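Local coordinates for protein lipase (Rhizopus chinensis, PDB 6A0W) that probably hydrolyses the ester bonds of triacylglycerols, as a class 3 lipase of the alpha/beta-hydrolase superfamily, at residues T125-V130 with N210-Y215; A137-S142 with G174-L179; D184-E189 with T219-H224; H235-P238 with G242-H245. All coordinates share one frame; numbering follows the deposited sequence.

Read from the N terminus, the chain first meets a contact at T125-V130, whose partner N210-Y215 closes a loop of about eighty residues (interaction 1). Interaction 2, A137-S142 with G174-L179, nests inside that loop and sets helix 137-160 against helix 173-188. The far end of helix 173-188 opens interaction 3, D184-E189 with T219-H224, which crosses interaction 1 because their segments alternate; Q187 joins the two through the hydroxyls of Y127 and Y215. Interaction 4, H235-P238 with G242-H245, follows in series and closes a short loop before strand 248-252. Together they tie the beta hairpin, three helices and loops flanking the central sheet.

Interaction 1: residues T125-V130 with N210-Y215; sequences TDYSPV and NAFAYY. With SO4 (sulfate ion), chain D.
The closest fit lies between V130 and Y215, where methyl CG2 sits over the middle of the tyrosine ring, 3.5 Å from V130 CG2 to the Y215 centroid and 9° from the ring normal. Valine chi1 of -175° sends CG1 anti to the backbone N and leaves CG2 as the branch that meets the ring. A second aromatic contact lies deeper: F212 turns its edge to one face of Y127 in a T-shaped pair, planes at 85° and centroids 5.2 Å apart, with F212 CD1 3.9 Å from Y127 CD2. P129 CD covers the opposite face of Y127, brought there by the type I turn Y127-V130 that V130 N closes on Y127 O. The turn belongs to the hairpin of strands 124-126 and 134-136, and the contact fixes this hairpin against helix 210-218. Both tyrosine hydroxyls bond to Q187 NE2 on helix 173-188, so the polar rims of Y127 and Y215 have a shared partner. Packing is looser between the two tyrosines, whose nearest atoms, Y127 CE2 and Y215 CE2, are 4.3 Å apart. On the helix's exposed flank, Y214 OH donates to O4 of a sulfate ion, probably left by the crystallisation solution, at 2.9 Å.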
loop_
_atom_site.group_PDB
_atom_site.type_symbol
_atom_site.label_atom_id
_atom_site.label_comp_id
_atom_site.label_asym_id
_atom_site.label_seq_id
_atom_site.Cartn_x
_atom_site.Cartn_y
_atom_site.Cartn_z
ATOM N N THR A 125 -3.893 6.298 -17.919
ATOM C CA THR A 125 -2.984 6.013 -19.009
ATOM C C THR A 125 -3.111 4.510 -19.259
ATOM O O THR A 125 -3.402 3.774 -18.326
ATOM C CB THR A 125 -1.519 6.213 -18.582
ATOM O OG1 THR A 125 -1.343 7.519 -18.056
ATOM C CG2 THR A 125 -0.572 6.022 -19.771
ATOM N N ASP A 126 -2.800 4.050 -20.473
ATOM C CA ASP A 126 -2.740 2.629 -20.766
ATOM C C ASP A 126 -1.649 1.961 -19.968
ATOM O O ASP A 126 -0.557 2.497 -19.847
ATOM C CB ASP A 126 -2.487 2.361 -22.252
ATOM C CG ASP A 126 -3.713 2.622 -23.098
ATOM O OD1 ASP A 126 -4.794 2.951 -22.552
ATOM O OD2 ASP A 126 -3.600 2.485 -24.335
ATOM N N TYR A 127 -1.955 0.769 -19.459
ATOM C CA TYR A 127 -0.977 -0.065 -18.823
ATOM C C TYR A 127 -0.350 -0.985 -19.858
ATOM O O TYR A 127 -0.921 -2.000 -20.284
ATOM C CB TYR A 127 -1.636 -0.826 -17.664
ATOM C CG TYR A 127 -0.667 -1.590 -16.777
ATOM C CD1 TYR A 127 0.343 -0.940 -16.039
ATOM C CD2 TYR A 127 -0.764 -2.961 -16.655
ATOM C CE1 TYR A 127 1.262 -1.673 -15.276
ATOM C CE2 TYR A 127 0.109 -3.689 -15.848
ATOM C CZ TYR A 127 1.099 -3.057 -15.127
ATOM O OH TYR A 127 1.978 -3.849 -14.366
ATOM N N SER A 128 0.880 -0.683 -20.231
ATOM C CA SER A 128 1.402 -1.239 -21.481
ATOM C C SER A 128 1.656 -2.758 -21.418
ATOM O O SER A 128 1.342 -3.459 -22.367
ATOM C CB SER A 128 2.582 -0.419 -21.999
ATOM O OG SER A 128 3.793 -0.956 -21.543
ATOM N N PRO A 129 1.918 -3.312 -20.220
ATOM C CA PRO A 129 2.092 -4.768 -20.187
ATOM C C PRO A 129 0.839 -5.589 -20.475
ATOM O O PRO A 129 0.945 -6.804 -20.672
ATOM C CB PRO A 129 2.595 -5.031 -18.760
ATOM C CG PRO A 129 3.244 -3.735 -18.351
ATOM C CD PRO A 129 2.436 -2.661 -18.999
ATOM N N VAL A 130 -0.336 -4.974 -20.442
ATOM C CA VAL A 130 -1.580 -5.711 -20.534
ATOM C C VAL A 130 -2.626 -4.908 -21.286
ATOM O O VAL A 130 -3.214 -3.956 -20.767
ATOM C CB VAL A 130 -2.160 -6.048 -19.132
ATOM C CG1 VAL A 130 -3.375 -6.919 -19.273
ATOM C CG2 VAL A 130 -1.117 -6.696 -18.225
ATOM N N ASN A 210 -10.940 -2.195 -14.270
ATOM C CA ASN A 210 -11.364 -3.598 -14.096
ATOM C C ASN A 210 -10.348 -4.582 -14.635
ATOM O O ASN A 210 -9.834 -5.452 -13.906
ATOM C CB ASN A 210 -12.707 -3.861 -14.755
ATOM C CG ASN A 210 -13.821 -3.179 -14.035
ATOM O OD1 ASN A 210 -13.605 -2.156 -13.403
ATOM N ND2 ASN A 210 -15.002 -3.767 -14.059
ATOM N N ALA A 211 -9.897 -4.330 -15.857
ATOM C CA ALA A 211 -8.980 -5.265 -16.502
ATOM C C ALA A 211 -7.613 -5.337 -15.803
ATOM O O ALA A 211 -6.972 -6.395 -15.757
ATOM C CB ALA A 211 -8.834 -4.915 -17.994
ATOM N N PHE A 212 -7.170 -4.201 -15.260
ATOM C CA PHE A 212 -5.943 -4.169 -14.490
ATOM C C PHE A 212 -6.098 -5.045 -13.229
ATOM O O PHE A 212 -5.222 -5.831 -12.905
ATOM C CB PHE A 212 -5.565 -2.717 -14.115
ATOM C CG PHE A 212 -4.429 -2.626 -13.117
ATOM C CD1 PHE A 212 -3.125 -2.804 -13.511
ATOM C CD2 PHE A 212 -4.686 -2.314 -11.791
ATOM C CE1 PHE A 212 -2.081 -2.733 -12.602
ATOM C CE2 PHE A 212 -3.659 -2.259 -10.868
ATOM C CZ PHE A 212 -2.351 -2.419 -11.288
ATOM N N ALA A 213 -7.226 -4.897 -12.561
ATOM C CA ALA A 213 -7.553 -5.633 -11.342
ATOM C C ALA A 213 -7.638 -7.143 -11.607
ATOM O O ALA A 213 -7.027 -7.930 -10.878
ATOM C CB ALA A 213 -8.862 -5.105 -10.757
ATOM N N TYR A 214 -8.264 -7.530 -12.719
ATOM C CA TYR A 214 -8.305 -8.948 -13.076
ATOM C C TYR A 214 -6.927 -9.480 -13.365
ATOM O O TYR A 214 -6.588 -10.608 -12.976
ATOM C CB TYR A 214 -9.231 -9.214 -14.267
ATOM C CG TYR A 214 -10.619 -8.637 -14.098
ATOM C CD1 TYR A 214 -11.238 -8.600 -12.861
ATOM C CD2 TYR A 214 -11.336 -8.200 -15.201
ATOM C CE1 TYR A 214 -12.534 -8.094 -12.716
ATOM C CE2 TYR A 214 -12.619 -7.709 -15.079
ATOM C CZ TYR A 214 -13.197 -7.622 -13.829
ATOM O OH TYR A 214 -14.465 -7.100 -13.714
ATOM N N TYR A 215 -6.111 -8.665 -14.030
ATOM C CA TYR A 215 -4.741 -9.059 -14.293
ATOM C C TYR A 215 -3.976 -9.291 -12.983
ATOM O O TYR A 215 -3.217 -10.248 -12.827
ATOM C CB TYR A 215 -4.013 -7.994 -15.165
ATOM C CG TYR A 215 -2.519 -8.241 -15.245
ATOM C CD1 TYR A 215 -2.008 -9.322 -15.930
ATOM C CD2 TYR A 215 -1.635 -7.442 -14.550
ATOM C CE1 TYR A 215 -0.650 -9.622 -15.908
ATOM C CE2 TYR A 215 -0.299 -7.756 -14.479
ATOM C CZ TYR A 215 0.205 -8.814 -15.179
ATOM O OH TYR A 215 1.566 -9.054 -15.142
HETATM S S SO4 D . -15.942 -6.701 -17.107
HETATM O O1 SO4 D . -15.043 -5.577 -16.749
HETATM O O2 SO4 D . -17.366 -6.268 -17.150
HETATM O O3 SO4 D . -15.527 -7.185 -18.444
HETATM O O4 SO4 D . -15.840 -7.852 -16.176
#

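Interaction 2: residues A137-S142 with G174-L179; sequences AGFLSS and GGAQAL
F139 lays one face of its ring beneath the methyl of A176, overlapping it off-centre: A176 CB is 3.7 Å from F139 CD2 and stands 28° from the ring normal, a CH-pi contact displaced toward the CD2 side. Right beside this apolar patch, at the next residue of the helix, the contact becomes polar. Q177 NE2 gives a hydrogen bond of 2.9 Å to F139 O, the oxygen lying in the plane of the glutamine amide, at a moderately bent N-H...O angle of 156°. The glutamine chain is bent at chi2, which folds the amide back toward the neighbouring helix. Q177 NE2 also lies against S142, 3.7 Å from S142 CB. The stretches 137-142 and 174-179 of helices 137-160 and 173-188 cross at -66°, their local axes 9.7 Å apart, and helix 173-188 begins within a GxSxG sequence, its last glycine being G174, consistent with the nucleophile elbow of an alpha/beta-hydrolase. A176 is nearest F139 in backbone position, their CA atoms 6.7 Å apart. The glutamine bond grips a main-chain oxygen in buried surroundings, while S142 OG is engaged by T88 OG1. F139 stacks on H136, and V207 packs on A176.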
loop_
_atom_site.group_PDB
_atom_site.type_symbol
_atom_site.label_atom_id
_atom_site.label_comp_id
_atom_site.label_asym_id
_atom_site.label_seq_id
_atom_site.Cartn_x
_atom_site.Cartn_y
_atom_site.Cartn_z
ATOM N N ALA A 137 -2.901 7.879 -14.260
ATOM C CA ALA A 137 -1.753 8.405 -15.031
ATOM C C ALA A 137 -0.633 8.946 -14.143
ATOM O O ALA A 137 0.567 8.704 -14.375
ATOM C CB ALA A 137 -2.217 9.510 -15.969
ATOM N N GLY A 138 -1.046 9.629 -13.088
ATOM C CA GLY A 138 -0.115 10.121 -12.071
ATOM C C GLY A 138 0.686 9.014 -11.432
ATOM O O GLY A 138 1.915 9.077 -11.383
ATOM N N PHE A 139 0.013 7.978 -10.921
ATOM C CA PHE A 139 0.777 6.960 -10.222
ATOM C C PHE A 139 1.809 6.346 -11.173
ATOM O O PHE A 139 2.926 5.991 -10.786
ATOM C CB PHE A 139 -0.137 5.885 -9.619
ATOM C CG PHE A 139 -1.232 6.404 -8.700
ATOM C CD1 PHE A 139 -1.137 7.607 -8.035
ATOM C CD2 PHE A 139 -2.348 5.625 -8.459
ATOM C CE1 PHE A 139 -2.195 8.083 -7.274
ATOM C CE2 PHE A 139 -3.399 6.065 -7.675
ATOM C CZ PHE A 139 -3.309 7.291 -7.054
ATOM N N LEU A 140 1.381 6.051 -12.393
ATOM C CA LEU A 140 2.254 5.396 -13.355
ATOM C C LEU A 140 3.442 6.266 -13.784
ATOM O O LEU A 140 4.556 5.753 -13.918
ATOM C CB LEU A 140 1.454 4.952 -14.594
ATOM C CG LEU A 140 2.222 4.101 -15.613
ATOM C CD1 LEU A 140 2.578 2.760 -15.043
ATOM C CD2 LEU A 140 1.413 3.900 -16.892
ATOM N N SER A 141 3.247 7.575 -13.948
ATOM C CA SER A 141 4.411 8.471 -14.191
ATOM C C SER A 141 5.416 8.456 -13.065
ATOM O O SER A 141 6.618 8.338 -13.302
ATOM C CB SER A 141 3.995 9.930 -14.405
ATOM O OG SER A 141 2.628 10.095 -14.118
ATOM N N SER A 142 4.923 8.463 -11.831
ATOM C CA SER A 142 5.825 8.392 -10.690
ATOM C C SER A 142 6.588 7.078 -10.686
ATOM O O SER A 142 7.817 7.050 -10.488
ATOM C CB SER A 142 5.076 8.601 -9.359
ATOM O OG SER A 142 4.306 9.777 -9.366
ATOM N N GLY A 174 2.013 5.606 -1.703
ATOM C CA GLY A 174 3.107 4.649 -1.700
ATOM C C GLY A 174 2.645 3.223 -1.940
ATOM O O GLY A 174 3.414 2.369 -2.427
ATOM N N GLY A 175 1.404 2.959 -1.540
ATOM C CA GLY A 175 0.799 1.644 -1.762
ATOM C C GLY A 175 0.543 1.430 -3.247
ATOM O O GLY A 175 0.780 0.345 -3.745
ATOM N N ALA A 176 0.205 2.503 -3.967
ATOM C CA ALA A 176 0.065 2.423 -5.397
ATOM C C ALA A 176 1.373 2.055 -6.053
ATOM O O ALA A 176 1.381 1.174 -6.911
ATOM C CB ALA A 176 -0.484 3.693 -5.982
ATOM N N GLN A 177 2.476 2.673 -5.628
ATOM C CA GLN A 177 3.796 2.304 -6.118
ATOM C C GLN A 177 4.153 0.859 -5.792
ATOM O O GLN A 177 4.748 0.126 -6.604
ATOM C CB GLN A 177 4.847 3.252 -5.542
ATOM C CG GLN A 177 4.646 4.723 -5.915
ATOM C CD GLN A 177 4.671 4.899 -7.424
ATOM O OE1 GLN A 177 5.562 4.335 -8.040
ATOM N NE2 GLN A 177 3.593 5.432 -8.017
ATOM N N ALA A 178 3.774 0.423 -4.589
ATOM C CA ALA A 178 4.039 -0.953 -4.176
ATOM C C ALA A 178 3.423 -1.965 -5.150
ATOM O O ALA A 178 4.083 -2.923 -5.549
ATOM C CB ALA A 178 3.518 -1.203 -2.750
ATOM N N LEU A 179 2.157 -1.750 -5.499
ATOM C CA LEU A 179 1.427 -2.680 -6.343
ATOM C C LEU A 179 2.045 -2.665 -7.765
ATOM O O LEU A 179 2.337 -3.708 -8.338
ATOM C CB LEU A 179 -0.020 -2.217 -6.447
ATOM C CG LEU A 179 -0.884 -3.024 -7.395
ATOM C CD1 LEU A 179 -0.871 -4.487 -6.976
ATOM C CD2 LEU A 179 -2.311 -2.489 -7.403
#

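Interaction 3: residues D184-E189 with T219-H224; sequences DLYQRE and TGIPFH
Y186 meets T219 face-on: the threonine CB stands over one face of the ring, 3.8 Å from T219 CB to the Y186 centroid and 15° off the normal. Methyl CG2 follows the same side and comes within 3.4 Å of Y186 CE2. The other apolar neighbour is I221, whose CD1 approaches Y186 CD1 obliquely at 3.9 Å. With chi1 at 170° the ring leaves helix 173-188 on the far side from its backbone N and reaches the link between helix 210-218 and strand 223-228. That link is part of the alternation of helices and parallel strands of the alpha/beta-hydrolase fold, and the contact joins the C-terminal end of helix 173-188 to the approach to strand 223-228, one helix-strand unit further along the chain. An ST turn shapes the approach: I221 N donates to T219 OG1 at 3.1 Å, while the same hydroxyl is paired with V216 O. G220 between them takes a positive phi as helix 210-218 ends. On the helix side, R188 holds D184 side-on, NE to OD1 at 2.7 Å and NH1 to OD2 at 2.9 Å, with both oxygens in the guanidinium plane. Y143 OH also bonds to D184 OD2, extending this network to helix 137-160.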
loop_
_atom_site.group_PDB
_atom_site.type_symbol
_atom_site.label_atom_id
_atom_site.label_comp_id
_atom_site.label_asym_id
_atom_site.label_seq_id
_atom_site.Cartn_x
_atom_site.Cartn_y
_atom_site.Cartn_z
ATOM N N ASP A 184 5.571 -5.291 -11.811
ATOM C CA ASP A 184 6.793 -5.170 -12.652
ATOM C C ASP A 184 7.821 -6.233 -12.306
ATOM O O ASP A 184 8.403 -6.905 -13.174
ATOM C CB ASP A 184 7.389 -3.751 -12.466
ATOM C CG ASP A 184 8.324 -3.314 -13.624
ATOM O OD1 ASP A 184 8.286 -3.925 -14.697
ATOM O OD2 ASP A 184 9.138 -2.389 -13.439
ATOM N N LEU A 185 8.067 -6.418 -11.021
ATOM C CA LEU A 185 8.899 -7.517 -10.591
ATOM C C LEU A 185 8.379 -8.872 -11.117
ATOM O O LEU A 185 9.158 -9.718 -11.595
ATOM C CB LEU A 185 8.998 -7.534 -9.062
ATOM C CG LEU A 185 9.808 -6.357 -8.517
ATOM C CD1 LEU A 185 9.541 -6.097 -7.036
ATOM C CD2 LEU A 185 11.297 -6.611 -8.779
ATOM N N TYR A 186 7.080 -9.117 -10.969
ATOM C CA TYR A 186 6.528 -10.357 -11.504
ATOM C C TYR A 186 6.818 -10.451 -13.023
ATOM O O TYR A 186 7.051 -11.543 -13.536
ATOM C CB TYR A 186 5.024 -10.450 -11.228
ATOM C CG TYR A 186 4.288 -11.579 -11.941
ATOM C CD1 TYR A 186 4.365 -12.899 -11.503
ATOM C CD2 TYR A 186 3.442 -11.293 -12.991
ATOM C CE1 TYR A 186 3.699 -13.929 -12.182
ATOM C CE2 TYR A 186 2.730 -12.291 -13.648
ATOM C CZ TYR A 186 2.849 -13.583 -13.232
ATOM O OH TYR A 186 2.110 -14.473 -13.941
ATOM N N GLN A 187 6.642 -9.343 -13.736
ATOM C CA GLN A 187 6.756 -9.354 -15.197
ATOM C C GLN A 187 8.199 -9.556 -15.613
ATOM O O GLN A 187 8.455 -10.384 -16.444
ATOM C CB GLN A 187 6.176 -8.097 -15.825
ATOM C CG GLN A 187 4.661 -7.995 -15.761
ATOM C CD GLN A 187 4.160 -6.584 -15.616
ATOM O OE1 GLN A 187 4.936 -5.643 -15.722
ATOM N NE2 GLN A 187 2.836 -6.411 -15.421
ATOM N N ARG A 188 9.166 -8.969 -14.918
ATOM C CA ARG A 188 10.499 -8.856 -15.478
ATOM C C ARG A 188 11.569 -9.490 -14.677
ATOM O O ARG A 188 12.696 -9.597 -15.138
ATOM C CB ARG A 188 10.826 -7.397 -15.694
ATOM C CG ARG A 188 9.906 -6.740 -16.700
ATOM C CD ARG A 188 10.486 -5.412 -17.183
ATOM N NE ARG A 188 10.568 -4.413 -16.119
ATOM C CZ ARG A 188 11.671 -3.776 -15.766
ATOM N NH1 ARG A 188 11.613 -2.852 -14.814
ATOM N NH2 ARG A 188 12.796 -3.947 -16.469
ATOM N N GLU A 189 11.250 -9.944 -13.472
ATOM C CA GLU A 189 12.251 -10.638 -12.678
ATOM C C GLU A 189 11.759 -12.060 -12.495
ATOM O O GLU A 189 10.877 -12.347 -11.684
ATOM C CB GLU A 189 12.427 -9.923 -11.345
ATOM C CG GLU A 189 13.175 -10.679 -10.283
ATOM C CD GLU A 189 14.553 -11.137 -10.744
ATOM O OE1 GLU A 189 15.530 -10.385 -10.527
ATOM O OE2 GLU A 189 14.669 -12.292 -11.213
ATOM N N THR A 219 -2.145 -12.995 -11.546
ATOM C CA THR A 219 -0.732 -13.298 -11.332
ATOM C C THR A 219 -0.541 -14.228 -10.156
ATOM O O THR A 219 0.576 -14.769 -9.948
ATOM C CB THR A 219 0.129 -12.031 -11.054
ATOM O OG1 THR A 219 -0.251 -11.411 -9.811
ATOM C CG2 THR A 219 -0.010 -10.988 -12.181
ATOM N N GLY A 220 -1.511 -14.240 -9.243
ATOM C CA GLY A 220 -1.312 -15.018 -7.983
ATOM C C GLY A 220 -0.322 -14.402 -7.003
ATOM O O GLY A 220 -0.095 -14.958 -5.923
ATOM N N ILE A 221 0.254 -13.238 -7.325
ATOM C CA ILE A 221 1.072 -12.531 -6.320
ATOM C C ILE A 221 0.154 -12.023 -5.184
ATOM O O ILE A 221 -0.756 -11.229 -5.440
ATOM C CB ILE A 221 1.793 -11.292 -6.898
ATOM C CG1 ILE A 221 2.738 -11.715 -8.038
ATOM C CG2 ILE A 221 2.609 -10.568 -5.799
ATOM C CD1 ILE A 221 3.835 -12.692 -7.660
ATOM N N PRO A 222 0.408 -12.444 -3.941
ATOM C CA PRO A 222 -0.460 -12.006 -2.841
ATOM C C PRO A 222 -0.403 -10.488 -2.667
ATOM O O PRO A 222 0.665 -9.903 -2.664
ATOM C CB PRO A 222 0.159 -12.718 -1.624
ATOM C CG PRO A 222 0.768 -13.955 -2.217
ATOM C CD PRO A 222 1.432 -13.392 -3.450
ATOM N N PHE A 223 -1.550 -9.849 -2.797
ATOM C CA PHE A 223 -1.675 -8.423 -2.627
ATOM C C PHE A 223 -2.620 -8.149 -1.450
ATOM O O PHE A 223 -3.822 -8.352 -1.558
ATOM C CB PHE A 223 -2.253 -7.850 -3.920
ATOM C CG PHE A 223 -2.558 -6.371 -3.880
ATOM C CD1 PHE A 223 -1.788 -5.504 -3.136
ATOM C CD2 PHE A 223 -3.592 -5.848 -4.627
ATOM C CE1 PHE A 223 -2.070 -4.162 -3.124
ATOM C CE2 PHE A 223 -3.957 -4.518 -4.520
ATOM C CZ PHE A 223 -3.133 -3.661 -3.845
ATOM N N HIS A 224 -2.078 -7.597 -0.372
ATOM C CA HIS A 224 -2.847 -7.376 0.848
ATOM C C HIS A 224 -3.180 -5.901 0.975
ATOM O O HIS A 224 -2.288 -5.054 0.894
ATOM C CB HIS A 224 -2.007 -7.791 2.055
ATOM C CG HIS A 224 -1.600 -9.217 2.042
ATOM N ND1 HIS A 224 -2.324 -10.195 2.693
ATOM C CD2 HIS A 224 -0.495 -9.823 1.545
ATOM C CE1 HIS A 224 -1.709 -11.353 2.533
ATOM N NE2 HIS A 224 -0.584 -11.149 1.868
#

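Interaction 4: residues H235-P238 with G242-H245; sequences HVPP and GYLH
The apolar part of the contact is carried by P237 and Y243, which meet with the pyrrolidine over one face of the phenol ring. P237 CG lies above the ring centre, 3.7 Å from the Y243 centroid and 10° off the normal, in a CH-pi interaction. Its neighbour in the same ring, P237 CB, sits over the side of the ring toward CD1, with a closest approach of 3.6 Å to Y243 CD1. A chi1 of -79° swings the Y243 ring to the side of its backbone N and brings it across the proline. The peptide bond before P237 is cis, so the chain bends sharply between V236 and P237.

Backbone atoms form the second group. P238 O lies 3.7 Å from Y243 CB, packing against the root of the side chain, and approaches G242 more loosely, with P238 O 3.9 Å from G242 N. At G242, where phi is 113°, a side chain would be jammed against the preceding carbonyl oxygen, which calls for glycine. Both segments belong to the long connection between strands 223-228 and 248-252, in the sheet of the alpha/beta-hydrolase fold, and their meeting closes a short loop within that connection.

Polar and aromatic anchors come from beyond the loop. Y243 OH bonds to F122 O, which holds the far end of the ring, and F124 stacks with Y243. R206 NH1 bonds to P237 O, while H245 NE2 pairs with P234 O just before 235-238.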
loop_
_atom_site.group_PDB
_atom_site.type_symbol
_atom_site.label_atom_id
_atom_site.label_comp_id
_atom_site.label_asym_id
_atom_site.label_seq_id
_atom_site.Cartn_x
_atom_site.Cartn_y
_atom_site.Cartn_z
ATOM N N HIS A 235 -11.100 4.498 -0.954
ATOM C CA HIS A 235 -12.343 4.723 -1.649
ATOM C C HIS A 235 -12.211 5.762 -2.751
ATOM O O HIS A 235 -13.229 6.216 -3.268
ATOM C CB HIS A 235 -13.438 5.146 -0.648
ATOM C CG HIS A 235 -13.611 4.164 0.464
ATOM N ND1 HIS A 235 -14.148 2.912 0.245
ATOM C CD2 HIS A 235 -13.074 4.133 1.708
ATOM C CE1 HIS A 235 -14.042 2.199 1.360
ATOM N NE2 HIS A 235 -13.373 2.903 2.256
ATOM N N VAL A 236 -10.983 6.118 -3.119
ATOM C CA VAL A 236 -10.766 6.969 -4.289
ATOM C C VAL A 236 -9.653 6.328 -5.123
ATOM O O VAL A 236 -8.798 5.627 -4.583
ATOM C CB VAL A 236 -10.349 8.414 -3.914
ATOM C CG1 VAL A 236 -11.341 9.060 -2.980
ATOM C CG2 VAL A 236 -8.975 8.422 -3.283
ATOM N N PRO A 237 -9.573 6.646 -6.416
ATOM C CA PRO A 237 -10.623 7.293 -7.193
ATOM C C PRO A 237 -11.893 6.465 -7.235
ATOM O O PRO A 237 -11.860 5.278 -6.937
ATOM C CB PRO A 237 -10.030 7.323 -8.604
ATOM C CG PRO A 237 -8.570 7.246 -8.432
ATOM C CD PRO A 237 -8.307 6.528 -7.149
ATOM N N PRO A 238 -12.952 7.006 -7.813
ATOM C CA PRO A 238 -14.245 6.317 -7.706
ATOM C C PRO A 238 -14.360 5.108 -8.623
ATOM O O PRO A 238 -13.896 5.131 -9.764
ATOM C CB PRO A 238 -15.234 7.399 -8.151
ATOM C CG PRO A 238 -14.500 8.696 -7.934
ATOM C CD PRO A 238 -13.100 8.362 -8.354
ATOM N N GLY A 242 -14.395 3.822 -13.359
ATOM C CA GLY A 242 -13.781 2.618 -13.958
ATOM C C GLY A 242 -12.739 1.886 -13.108
ATOM O O GLY A 242 -12.231 0.833 -13.489
ATOM N N TYR A 243 -12.431 2.431 -11.941
ATOM C CA TYR A 243 -11.373 1.902 -11.086
ATOM C C TYR A 243 -11.935 0.702 -10.319
ATOM O O TYR A 243 -13.138 0.652 -9.999
ATOM C CB TYR A 243 -10.912 2.996 -10.111
ATOM C CG TYR A 243 -9.947 4.036 -10.710
ATOM C CD1 TYR A 243 -10.407 5.141 -11.433
ATOM C CD2 TYR A 243 -8.588 3.850 -10.646
ATOM C CE1 TYR A 243 -9.519 6.059 -11.991
ATOM C CE2 TYR A 243 -7.696 4.772 -11.182
ATOM C CZ TYR A 243 -8.161 5.864 -11.861
ATOM O OH TYR A 243 -7.231 6.694 -12.426
ATOM N N LEU A 244 -11.050 -0.232 -9.982
ATOM C CA LEU A 244 -11.447 -1.422 -9.215
ATOM C C LEU A 244 -10.274 -1.976 -8.434
ATOM O O LEU A 244 -9.184 -2.042 -8.974
ATOM C CB LEU A 244 -11.992 -2.505 -10.138
ATOM C CG LEU A 244 -12.659 -3.713 -9.478
ATOM C CD1 LEU A 244 -13.951 -3.286 -8.797
ATOM C CD2 LEU A 244 -12.941 -4.759 -10.563
ATOM N N HIS A 245 -10.468 -2.242 -7.131
ATOM C CA HIS A 245 -9.430 -2.897 -6.316
ATOM C C HIS A 245 -9.395 -4.423 -6.569
ATOM O O HIS A 245 -10.326 -5.138 -6.199
ATOM C CB HIS A 245 -9.713 -2.730 -4.815
ATOM C CG HIS A 245 -9.437 -1.371 -4.248
ATOM N ND1 HIS A 245 -8.158 -0.846 -4.163
ATOM C CD2 HIS A 245 -10.222 -0.566 -3.495
ATOM C CE1 HIS A 245 -8.193 0.274 -3.463
ATOM N NE2 HIS A 245 -9.428 0.455 -3.024
#